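Local coordinates for protein KLLA0E08119p (Kluyveromyces lactis, PDB 3VA7) that probably catalyses the biotin- and ATP-dependent carboxylation of urea to urea-1-carboxylate (allophanate), the first step of urea breakdown by the allophanate route, at residues D991-P1001 / M1030-P1041; F246-E254 / R284-K295. All blocks are in the same frame, centred on the assembly; numbering follows the deposited sequence.

Contact 1: residues D991-P1001 / M1030-P1041; sequences DVFLGSPCAVP and MYMCIYNAEGSP. With URE (urea), chain C; BTI (5-(hexahydro-2-oxo-1H-thieno[3,4-D]imidazol-6-yl)pentanal), chain B.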
loop_
_atom_site.group_PDB
_atom_site.type_symbol
_atom_site.label_atom_id
_atom_site.label_comp_id
_atom_site.label_asym_id
_atom_site.label_seq_id
_atom_site.Cartn_x
_atom_site.Cartn_y
_atom_site.Cartn_z
ATOM N N ASP A 991 -16.463 7.775 -3.932
ATOM C CA ASP A 991 -17.649 7.353 -3.141
ATOM C C ASP A 991 -17.571 5.835 -2.840
ATOM O O ASP A 991 -18.230 5.033 -3.498
ATOM C CB ASP A 991 -18.875 7.598 -3.971
ATOM C CG ASP A 991 -20.091 7.922 -3.135
ATOM O OD1 ASP A 991 -20.145 7.529 -1.929
ATOM O OD2 ASP A 991 -21.006 8.571 -3.710
ATOM N N VAL A 992 -16.730 5.416 -1.909
ATOM C CA VAL A 992 -15.998 6.301 -1.001
ATOM C C VAL A 992 -14.576 5.720 -1.048
ATOM O O VAL A 992 -14.397 4.487 -1.071
ATOM C CB VAL A 992 -16.775 6.232 0.318
ATOM C CG1 VAL A 992 -16.373 5.102 1.230
ATOM C CG2 VAL A 992 -17.024 7.520 0.943
ATOM N N PHE A 993 -13.586 6.595 -1.239
ATOM C CA PHE A 993 -12.128 6.258 -1.255
ATOM C C PHE A 993 -11.626 5.737 -2.541
ATOM O O PHE A 993 -12.313 5.034 -3.250
ATOM C CB PHE A 993 -11.688 5.280 -0.128
ATOM C CG PHE A 993 -12.058 5.766 1.249
ATOM C CD1 PHE A 993 -13.201 5.295 1.879
ATOM C CD2 PHE A 993 -11.289 6.777 1.885
ATOM C CE1 PHE A 993 -13.572 5.794 3.125
ATOM C CE2 PHE A 993 -11.646 7.281 3.121
ATOM C CZ PHE A 993 -12.788 6.791 3.758
ATOM N N LEU A 994 -10.353 6.020 -2.752
ATOM C CA LEU A 994 -9.559 5.594 -3.888
ATOM C C LEU A 994 -10.350 5.412 -5.194
ATOM O O LEU A 994 -10.455 4.333 -5.739
ATOM C CB LEU A 994 -8.728 4.391 -3.494
ATOM C CG LEU A 994 -8.083 4.503 -2.091
ATOM C CD1 LEU A 994 -7.389 3.170 -1.750
ATOM C CD2 LEU A 994 -7.123 5.650 -1.892
ATOM N N GLY A 995 -10.921 6.500 -5.681
ATOM C CA GLY A 995 -11.588 6.482 -6.976
ATOM C C GLY A 995 -12.843 5.617 -7.104
ATOM O O GLY A 995 -13.311 5.334 -8.246
ATOM N N SER A 996 -13.370 5.211 -5.945
ATOM C CA SER A 996 -14.645 4.568 -5.846
ATOM C C SER A 996 -15.703 5.415 -6.511
ATOM O O SER A 996 -15.916 6.554 -6.087
ATOM C CB SER A 996 -15.045 4.414 -4.393
ATOM O OG SER A 996 -14.288 3.399 -3.777
ATOM N N PRO A 997 -16.439 4.840 -7.484
ATOM C CA PRO A 997 -17.379 5.636 -8.287
ATOM C C PRO A 997 -18.713 5.829 -7.642
ATOM O O PRO A 997 -19.092 5.020 -6.816
ATOM C CB PRO A 997 -17.569 4.799 -9.548
ATOM C CG PRO A 997 -17.376 3.387 -9.029
ATOM C CD PRO A 997 -16.339 3.447 -7.939
ATOM N N CYS A 998 -19.390 6.926 -7.992
ATOM C CA CYS A 998 -20.825 7.050 -7.824
ATOM C C CYS A 998 -21.489 7.108 -9.214
ATOM O O CYS A 998 -21.302 8.040 -9.988
ATOM C CB CYS A 998 -21.153 8.265 -6.986
ATOM S SG CYS A 998 -22.930 8.587 -6.725
ATOM N N ALA A 999 -22.259 6.088 -9.547
ATOM C CA ALA A 999 -22.724 5.894 -10.893
ATOM C C ALA A 999 -24.219 5.815 -10.813
ATOM O O ALA A 999 -24.748 5.647 -9.711
ATOM C CB ALA A 999 -22.141 4.600 -11.456
ATOM N N VAL A 1000 -24.893 5.950 -11.962
ATOM C CA VAL A 1000 -26.354 5.981 -12.041
ATOM C C VAL A 1000 -26.819 5.265 -13.296
ATOM O O VAL A 1000 -26.211 5.411 -14.357
ATOM C CB VAL A 1000 -26.891 7.409 -12.078
ATOM C CG1 VAL A 1000 -26.476 8.132 -13.350
ATOM C CG2 VAL A 1000 -28.397 7.411 -11.903
ATOM N N PRO A 1001 -27.860 4.435 -13.180
ATOM C CA PRO A 1001 -28.151 3.719 -14.406
ATOM C C PRO A 1001 -28.602 4.704 -15.495
ATOM O O PRO A 1001 -29.248 5.716 -15.193
ATOM C CB PRO A 1001 -29.278 2.766 -13.983
ATOM C CG PRO A 1001 -29.137 2.640 -12.547
ATOM C CD PRO A 1001 -28.686 3.966 -12.054
ATOM N N MET A 1030 -30.829 5.440 -5.635
ATOM C CA MET A 1030 -30.685 4.939 -7.028
ATOM C C MET A 1030 -29.237 4.800 -7.544
ATOM O O MET A 1030 -29.031 4.390 -8.691
ATOM C CB MET A 1030 -31.489 5.790 -7.979
ATOM C CG MET A 1030 -30.722 6.900 -8.624
ATOM S SD MET A 1030 -31.859 8.210 -9.139
ATOM C CE MET A 1030 -30.784 9.285 -10.104
ATOM N N TYR A 1031 -28.250 5.095 -6.696
ATOM C CA TYR A 1031 -26.879 5.159 -7.162
ATOM C C TYR A 1031 -26.148 3.868 -6.895
ATOM O O TYR A 1031 -26.481 3.130 -5.967
ATOM C CB TYR A 1031 -26.101 6.387 -6.581
ATOM C CG TYR A 1031 -26.697 7.735 -6.984
ATOM C CD1 TYR A 1031 -27.457 8.476 -6.059
ATOM C CD2 TYR A 1031 -26.578 8.225 -8.285
ATOM C CE1 TYR A 1031 -28.018 9.659 -6.391
ATOM C CE2 TYR A 1031 -27.167 9.452 -8.656
ATOM C CZ TYR A 1031 -27.887 10.165 -7.702
ATOM O OH TYR A 1031 -28.525 11.376 -7.997
ATOM N N MET A 1032 -25.133 3.623 -7.720
ATOM C CA MET A 1032 -24.297 2.459 -7.612
ATOM C C MET A 1032 -22.876 2.849 -7.267
ATOM O O MET A 1032 -22.361 3.813 -7.809
ATOM C CB MET A 1032 -24.301 1.742 -8.940
ATOM C CG MET A 1032 -23.453 0.515 -8.895
ATOM S SD MET A 1032 -21.838 0.766 -9.639
ATOM C CE MET A 1032 -20.952 0.065 -8.352
ATOM N N CYS A 1033 -22.224 2.086 -6.388
ATOM C CA CYS A 1033 -20.792 2.287 -6.094
ATOM C C CYS A 1033 -20.023 0.968 -6.055
ATOM O O CYS A 1033 -20.612 -0.100 -5.854
ATOM C CB CYS A 1033 -20.592 3.008 -4.779
ATOM S SG CYS A 1033 -20.780 1.954 -3.331
ATOM N N ILE A 1034 -18.722 1.049 -6.306
ATOM C CA ILE A 1034 -17.800 -0.049 -6.101
ATOM C C ILE A 1034 -16.845 0.420 -5.016
ATOM O O ILE A 1034 -16.238 1.481 -5.153
ATOM C CB ILE A 1034 -17.012 -0.375 -7.355
ATOM C CG1 ILE A 1034 -17.964 -0.910 -8.414
ATOM C CG2 ILE A 1034 -15.957 -1.372 -7.038
ATOM C CD1 ILE A 1034 -17.351 -1.027 -9.816
ATOM N N TYR A 1035 -16.753 -0.329 -3.912
ATOM C CA TYR A 1035 -15.855 0.071 -2.808
ATOM C C TYR A 1035 -14.422 -0.296 -3.199
ATOM O O TYR A 1035 -14.031 -1.453 -3.105
ATOM C CB TYR A 1035 -16.261 -0.582 -1.488
ATOM C CG TYR A 1035 -17.550 -0.065 -0.900
ATOM C CD1 TYR A 1035 -18.768 -0.624 -1.276
ATOM C CD2 TYR A 1035 -17.581 0.974 0.035
ATOM C CE1 TYR A 1035 -19.987 -0.185 -0.768
ATOM C CE2 TYR A 1035 -18.851 1.445 0.579
ATOM C CZ TYR A 1035 -20.040 0.845 0.139
ATOM O OH TYR A 1035 -21.308 1.220 0.582
ATOM N N ASN A 1036 -13.645 0.676 -3.672
ATOM C CA ASN A 1036 -12.283 0.355 -4.162
ATOM C C ASN A 1036 -11.270 -0.032 -3.087
ATOM O O ASN A 1036 -10.213 -0.567 -3.427
ATOM C CB ASN A 1036 -11.691 1.463 -5.058
ATOM C CG ASN A 1036 -12.371 1.546 -6.389
ATOM O OD1 ASN A 1036 -13.077 0.606 -6.788
ATOM N ND2 ASN A 1036 -12.150 2.665 -7.119
ATOM N N ALA A 1037 -11.569 0.252 -1.818
ATOM C CA ALA A 1037 -10.622 -0.042 -0.725
ATOM C C ALA A 1037 -11.113 -1.105 0.281
ATOM O O ALA A 1037 -12.300 -1.149 0.622
ATOM C CB ALA A 1037 -10.291 1.221 0.003
ATOM N N GLU A 1038 -10.184 -1.909 0.781
ATOM C CA GLU A 1038 -10.458 -2.928 1.762
ATOM C C GLU A 1038 -10.638 -2.286 3.159
ATOM O O GLU A 1038 -9.770 -1.570 3.621
ATOM C CB GLU A 1038 -9.288 -3.907 1.785
ATOM C CG GLU A 1038 -9.277 -4.901 2.949
ATOM C CD GLU A 1038 -10.517 -5.800 2.998
ATOM O OE1 GLU A 1038 -10.978 -6.030 4.117
ATOM O OE2 GLU A 1038 -11.048 -6.255 1.933
ATOM N N GLY A 1039 -11.744 -2.583 3.844
ATOM C CA GLY A 1039 -11.936 -2.062 5.193
ATOM C C GLY A 1039 -12.452 -0.625 5.218
ATOM O O GLY A 1039 -12.033 0.175 6.056
ATOM N N SER A 1040 -13.344 -0.265 4.305
ATOM C CA SER A 1040 -13.870 1.098 4.351
ATOM C C SER A 1040 -15.275 1.198 4.905
ATOM O O SER A 1040 -16.122 0.335 4.639
ATOM C CB SER A 1040 -13.762 1.854 2.993
ATOM O OG SER A 1040 -14.256 1.078 1.930
ATOM N N PRO A 1041 -15.525 2.259 5.670
ATOM C CA PRO A 1041 -16.881 2.556 6.159
ATOM C C PRO A 1041 -17.723 2.665 4.920
ATOM O O PRO A 1041 -17.187 2.888 3.867
ATOM C CB PRO A 1041 -16.709 3.915 6.827
ATOM C CG PRO A 1041 -15.224 3.879 7.309
ATOM C CD PRO A 1041 -14.534 3.246 6.134
HETATM C C URE C . -20.877 4.705 0.386
HETATM O O URE C . -20.435 4.507 -0.774
HETATM N N1 URE C . -20.844 3.786 1.318
HETATM N N2 URE C . -21.448 5.834 0.831
HETATM C C11 BTI B . -16.055 6.275 10.807
HETATM O O11 BTI B . -16.929 5.354 10.772
HETATM C C10 BTI B . -15.986 7.477 9.818
HETATM C C9 BTI B . -17.058 7.346 8.739
HETATM C C8 BTI B . -17.315 8.588 7.897
HETATM C C7 BTI B . -18.682 8.625 7.183
HETATM C C2 BTI B . -19.036 7.375 6.404
HETATM S S1 BTI B . -17.868 7.002 5.130
HETATM C C6 BTI B . -19.014 6.072 4.174
HETATM C C5 BTI B . -20.407 6.566 4.499
HETATM N N3 BTI B . -20.681 7.452 3.397
HETATM C C3 BTI B . -20.697 8.699 3.788
HETATM O O3 BTI B . -20.977 9.707 2.987
HETATM N N2 BTI B . -20.451 8.820 5.076
HETATM C C4 BTI B . -20.381 7.509 5.709
HETATM O O HOH W 1 -13.912 1.859 -0.676
#
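Asp991 and Cys1033 meet at the urea site in the carboxyltransferase domain, where strands 997-1001 and 1031-1034 lie antiparallel in a mixed sheet. The carbonyl O of Asp991 rests on Cys1033 CB, and its carboxylate OD1 is 3.2 Å from the urea O. Across the urea, Tyr1035 OH accepts a weak hydrogen bond from urea N1 (2.7 Å) and is itself held by Arg1017 and Tyr1044. Val992, reached through a cis peptide, sends its carbonyl to a water that also takes the N-H of Ala1037 and bonds to Ser1040 OG, while Val992 CG1 touches Pro1041 O at 3.5 Å, with the biotin ring system nearby. Phe993 begins a type I' turn and sets CD1 obliquely against Ser1040 CB, at 3.7 Å. Leu994 O receives Asn1036 ND2 at 2.7 Å, with the N-H close to straight (163°) and the oxygen in the amide plane; Ala1053 N binds the OD1 end, so the amide is fixed at both ends. Gly995 suits the positive phi of the turn. Ser996, small and polar, fits deep in the loop, where its OG accepts from Asn1036 N at 2.8 Å. Pro997 lays CD and CG against Ile1034. Cys998 has SG anti to the backbone N (chi1 178°), which brings the sulfur obliquely to the Tyr1031 ring, 4.4 Å from its centroid; His727 holds that ring's hydroxyl. Ala999 and Met1032 form a hydrogen-bonded pair, each N reaching the other's O, and the small methyl leaves room for the bent methionine. Val1000 lies alongside Tyr1031 and Met1030, and Val1000 CG2 comes 3.5 Å from Met1030 CE.

Contact 2: residues F246-E254 / R284-K295; sequences FGKAIAIGE and RAASERLGSLLK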
loop_
_atom_site.group_PDB
_atom_site.type_symbol
_atom_site.label_atom_id
_atom_site.label_comp_id
_atom_site.label_asym_id
_atom_site.label_seq_id
_atom_site.Cartn_x
_atom_site.Cartn_y
_atom_site.Cartn_z
ATOM N N PHE A 246 34.605 -34.063 -24.593
ATOM C CA PHE A 246 35.364 -34.963 -25.441
ATOM C C PHE A 246 36.781 -34.767 -25.159
ATOM O O PHE A 246 37.599 -35.016 -26.024
ATOM C CB PHE A 246 35.108 -34.705 -26.937
ATOM C CG PHE A 246 33.697 -34.977 -27.365
ATOM C CD1 PHE A 246 33.196 -36.270 -27.359
ATOM C CD2 PHE A 246 32.870 -33.937 -27.769
ATOM C CE1 PHE A 246 31.831 -36.556 -27.724
ATOM C CE2 PHE A 246 31.484 -34.180 -28.155
ATOM C CZ PHE A 246 30.977 -35.484 -28.132
ATOM N N GLY A 247 37.104 -34.279 -23.973
ATOM C CA GLY A 247 38.509 -34.173 -23.589
ATOM C C GLY A 247 39.153 -32.801 -23.691
ATOM O O GLY A 247 40.224 -32.561 -23.100
ATOM N N LYS A 248 38.526 -31.895 -24.444
ATOM C CA LYS A 248 38.987 -30.487 -24.517
ATOM C C LYS A 248 38.395 -29.647 -23.400
ATOM O O LYS A 248 37.207 -29.790 -23.057
ATOM C CB LYS A 248 38.706 -29.853 -25.878
ATOM C CG LYS A 248 39.943 -29.809 -26.803
ATOM C CD LYS A 248 39.492 -30.489 -28.114
ATOM C CE LYS A 248 40.207 -30.023 -29.389
ATOM N NZ LYS A 248 39.209 -30.008 -30.531
ATOM N N ALA A 249 39.236 -28.788 -22.816
ATOM C CA ALA A 249 38.785 -27.930 -21.720
ATOM C C ALA A 249 39.472 -26.586 -21.844
ATOM O O ALA A 249 40.587 -26.524 -22.337
ATOM C CB ALA A 249 39.056 -28.596 -20.333
ATOM N N ILE A 250 38.825 -25.509 -21.405
ATOM C CA ILE A 250 39.412 -24.158 -21.550
ATOM C C ILE A 250 39.133 -23.286 -20.323
ATOM O O ILE A 250 38.035 -23.367 -19.740
ATOM C CB ILE A 250 38.966 -23.511 -22.866
ATOM C CG1 ILE A 250 39.456 -22.083 -22.983
ATOM C CG2 ILE A 250 37.435 -23.548 -22.995
ATOM C CD1 ILE A 250 39.477 -21.627 -24.439
ATOM N N ALA A 251 40.138 -22.534 -19.852
ATOM C CA ALA A 251 39.939 -21.722 -18.640
ATOM C C ALA A 251 39.569 -20.328 -19.117
ATOM O O ALA A 251 40.279 -19.701 -19.948
ATOM C CB ALA A 251 41.135 -21.715 -17.762
ATOM N N ILE A 252 38.419 -19.859 -18.653
ATOM C CA ILE A 252 37.847 -18.660 -19.231
ATOM C C ILE A 252 38.294 -17.444 -18.417
ATOM O O ILE A 252 38.473 -16.372 -18.992
ATOM C CB ILE A 252 36.305 -18.834 -19.423
ATOM C CG1 ILE A 252 36.085 -19.975 -20.443
ATOM C CG2 ILE A 252 35.622 -17.547 -19.835
ATOM C CD1 ILE A 252 34.893 -19.834 -21.401
ATOM N N GLY A 253 38.577 -17.650 -17.124
ATOM C CA GLY A 253 39.062 -16.610 -16.239
ATOM C C GLY A 253 38.886 -17.009 -14.779
ATOM O O GLY A 253 38.374 -18.109 -14.464
ATOM N N GLU A 254 39.315 -16.136 -13.869
ATOM C CA GLU A 254 39.171 -16.409 -12.446
ATOM C C GLU A 254 38.390 -15.308 -11.760
ATOM O O GLU A 254 38.379 -14.141 -12.196
ATOM C CB GLU A 254 40.535 -16.579 -11.748
ATOM C CG GLU A 254 41.170 -15.286 -11.261
ATOM C CD GLU A 254 41.664 -14.414 -12.403
ATOM O OE1 GLU A 254 41.558 -14.819 -13.599
ATOM O OE2 GLU A 254 42.185 -13.318 -12.100
ATOM N N ARG A 284 44.755 -21.686 -14.121
ATOM C CA ARG A 284 44.147 -21.977 -15.398
ATOM C C ARG A 284 44.542 -23.374 -15.852
ATOM O O ARG A 284 43.684 -24.233 -15.985
ATOM C CB ARG A 284 44.522 -20.924 -16.449
ATOM C CG ARG A 284 43.917 -19.531 -16.187
ATOM C CD ARG A 284 44.616 -18.406 -16.975
ATOM N NE ARG A 284 44.597 -18.631 -18.420
ATOM C CZ ARG A 284 43.516 -18.484 -19.189
ATOM N NH1 ARG A 284 42.339 -18.124 -18.658
ATOM N NH2 ARG A 284 43.604 -18.699 -20.501
ATOM N N ALA A 285 45.836 -23.619 -16.057
ATOM C CA ALA A 285 46.273 -24.899 -16.614
ATOM C C ALA A 285 45.845 -26.096 -15.775
ATOM O O ALA A 285 45.539 -27.149 -16.339
ATOM C CB ALA A 285 47.764 -24.916 -16.914
ATOM N N ALA A 286 45.774 -25.933 -14.456
ATOM C CA ALA A 286 45.379 -27.048 -13.570
ATOM C C ALA A 286 43.904 -27.366 -13.769
ATOM O O ALA A 286 43.485 -28.542 -13.825
ATOM C CB ALA A 286 45.662 -26.720 -12.114
ATOM N N SER A 287 43.126 -26.299 -13.914
ATOM C CA SER A 287 41.700 -26.398 -14.182
ATOM C C SER A 287 41.431 -27.082 -15.528
ATOM O O SER A 287 40.536 -27.886 -15.657
ATOM C CB SER A 287 41.050 -24.996 -14.122
ATOM O OG SER A 287 41.046 -24.489 -12.807
ATOM N N GLU A 288 42.225 -26.778 -16.531
ATOM C CA GLU A 288 42.033 -27.421 -17.824
ATOM C C GLU A 288 42.401 -28.907 -17.760
ATOM O O GLU A 288 41.812 -29.716 -18.484
ATOM C CB GLU A 288 42.815 -26.694 -18.928
ATOM C CG GLU A 288 42.594 -25.185 -18.977
ATOM C CD GLU A 288 43.104 -24.539 -20.246
ATOM O OE1 GLU A 288 42.601 -23.440 -20.597
ATOM O OE2 GLU A 288 44.006 -25.121 -20.902
ATOM N N ARG A 289 43.346 -29.276 -16.886
ATOM C CA ARG A 289 43.748 -30.693 -16.796
ATOM C C ARG A 289 42.642 -31.460 -16.151
ATOM O O ARG A 289 42.274 -32.544 -16.589
ATOM C CB ARG A 289 45.053 -30.899 -16.026
ATOM C CG ARG A 289 46.285 -30.396 -16.768
ATOM C CD ARG A 289 47.525 -30.844 -16.056
ATOM N NE ARG A 289 47.697 -30.299 -14.696
ATOM C CZ ARG A 289 48.368 -29.182 -14.415
ATOM N NH1 ARG A 289 48.894 -28.449 -15.394
ATOM N NH2 ARG A 289 48.466 -28.776 -13.158
ATOM N N LEU A 290 42.079 -30.843 -15.133
ATOM C CA LEU A 290 40.993 -31.451 -14.401
ATOM C C LEU A 290 39.820 -31.624 -15.315
ATOM O O LEU A 290 39.181 -32.682 -15.312
ATOM C CB LEU A 290 40.609 -30.569 -13.248
ATOM C CG LEU A 290 39.832 -31.281 -12.157
ATOM C CD1 LEU A 290 39.949 -30.444 -10.877
ATOM C CD2 LEU A 290 38.368 -31.441 -12.582
ATOM N N GLY A 291 39.532 -30.601 -16.115
ATOM C CA GLY A 291 38.392 -30.669 -16.981
ATOM C C GLY A 291 38.589 -31.650 -18.120
ATOM O O GLY A 291 37.634 -32.342 -18.514
ATOM N N SER A 292 39.805 -31.660 -18.676
ATOM C CA SER A 292 40.207 -32.617 -19.715
ATOM C C SER A 292 40.134 -34.089 -19.259
ATOM O O SER A 292 39.501 -34.917 -19.907
ATOM C CB SER A 292 41.602 -32.306 -20.223
ATOM O OG SER A 292 41.507 -31.347 -21.220
ATOM N N LEU A 293 40.764 -34.376 -18.126
ATOM C CA LEU A 293 40.771 -35.684 -17.566
ATOM C C LEU A 293 39.344 -36.216 -17.472
ATOM O O LEU A 293 39.083 -37.364 -17.880
ATOM C CB LEU A 293 41.369 -35.603 -16.180
ATOM C CG LEU A 293 41.537 -36.978 -15.563
ATOM C CD1 LEU A 293 42.954 -37.437 -15.976
ATOM C CD2 LEU A 293 41.314 -36.964 -14.006
ATOM N N LEU A 294 38.410 -35.407 -16.949
ATOM C CA LEU A 294 37.012 -35.878 -16.864
ATOM C C LEU A 294 36.278 -36.027 -18.226
ATOM O O LEU A 294 35.191 -36.627 -18.287
ATOM C CB LEU A 294 36.202 -34.956 -15.970
ATOM C CG LEU A 294 36.403 -34.967 -14.449
ATOM C CD1 LEU A 294 36.444 -33.583 -13.887
ATOM C CD2 LEU A 294 35.272 -35.752 -13.789
ATOM N N LYS A 295 36.863 -35.493 -19.314
ATOM C CA LYS A 295 36.084 -35.275 -20.535
ATOM C C LYS A 295 34.867 -34.429 -20.090
ATOM O O LYS A 295 33.694 -34.716 -20.405
ATOM C CB LYS A 295 35.637 -36.603 -21.187
ATOM C CG LYS A 295 36.391 -37.016 -22.436
ATOM C CD LYS A 295 37.315 -38.167 -22.209
ATOM C CE LYS A 295 38.044 -38.641 -23.505
ATOM N NZ LYS A 295 37.359 -39.706 -24.306
#
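Glu288 reaches from the helix to the strand backbone, its OE1 accepting the N-H of Ala251 at 2.7 Å. The hydrogen comes to the anti side of the carboxylate, 19° out of its plane. Beside it Arg284, bent at chi3 (58°), swings its guanidinium over the Ala251 methyl, and NH1 gives the carbonyl O of Ala251 a weak bond of 2.9 Å. The two polar chains thus take both backbone groups of one alanine. Alanine suits the spot: its small methyl lets the helix lie close, with Ala251 CB 3.7 Å from Arg284 CB. Two residues earlier Ala249 also turns its methyl to the helix, its CB 3.5 Å from Glu288 O, and Gly291, having no side chain, faces that methyl. Shortening Glu288 to an alanine is likely to leave the Ala251 N-H without its acceptor and to open a gap beside the Ala251 methyl. At the far end Ser292 OG donates to Gly247 O at 2.6 Å, and Lys295 lays CG against Gly247 N; the glycine's backbone angles would jam any CB against the preceding carbonyl.

Farther out, the backbones of Ile250 and Ile252 bond to Met242 and Gln240 of strand 235-244, with their side chains turned from the helix. Lys295, with positive phi, completes a Schellman motif after the last helical turn, Leu293 leans on helix 147-154, and Ser287 touches Ile239, Val302 and Phe304 of the sheet. The helix and strand segments run nearly antiparallel, at 146°. The helix against the antiparallel sheet is consistent with the ATP-grasp fold, to which the ATP-binding domain of biotin carboxylases belongs.

How the contacts relate
Contact 2 comes first along the chain, in the ATP-binding part of the biotin carboxylase region, and is complete before contact 1 begins in the carboxyltransferase domain. They share no strand, helix or sheet: strand 249-261, on which helix 277-293 packs, belongs to one sheet, strands 997-1001 and 1031-1034 to another. Their centres lie about 67 Å apart, on opposite sides of the chain's centre, with nearest atoms about 50 Å from each other. Here biotin, carried by Lys1202, sits beside contact 1. As in other biotin-dependent carboxylases, the carrier domain probably has to travel between the two regions, taking carboxyl groups from the carboxylase end to urea.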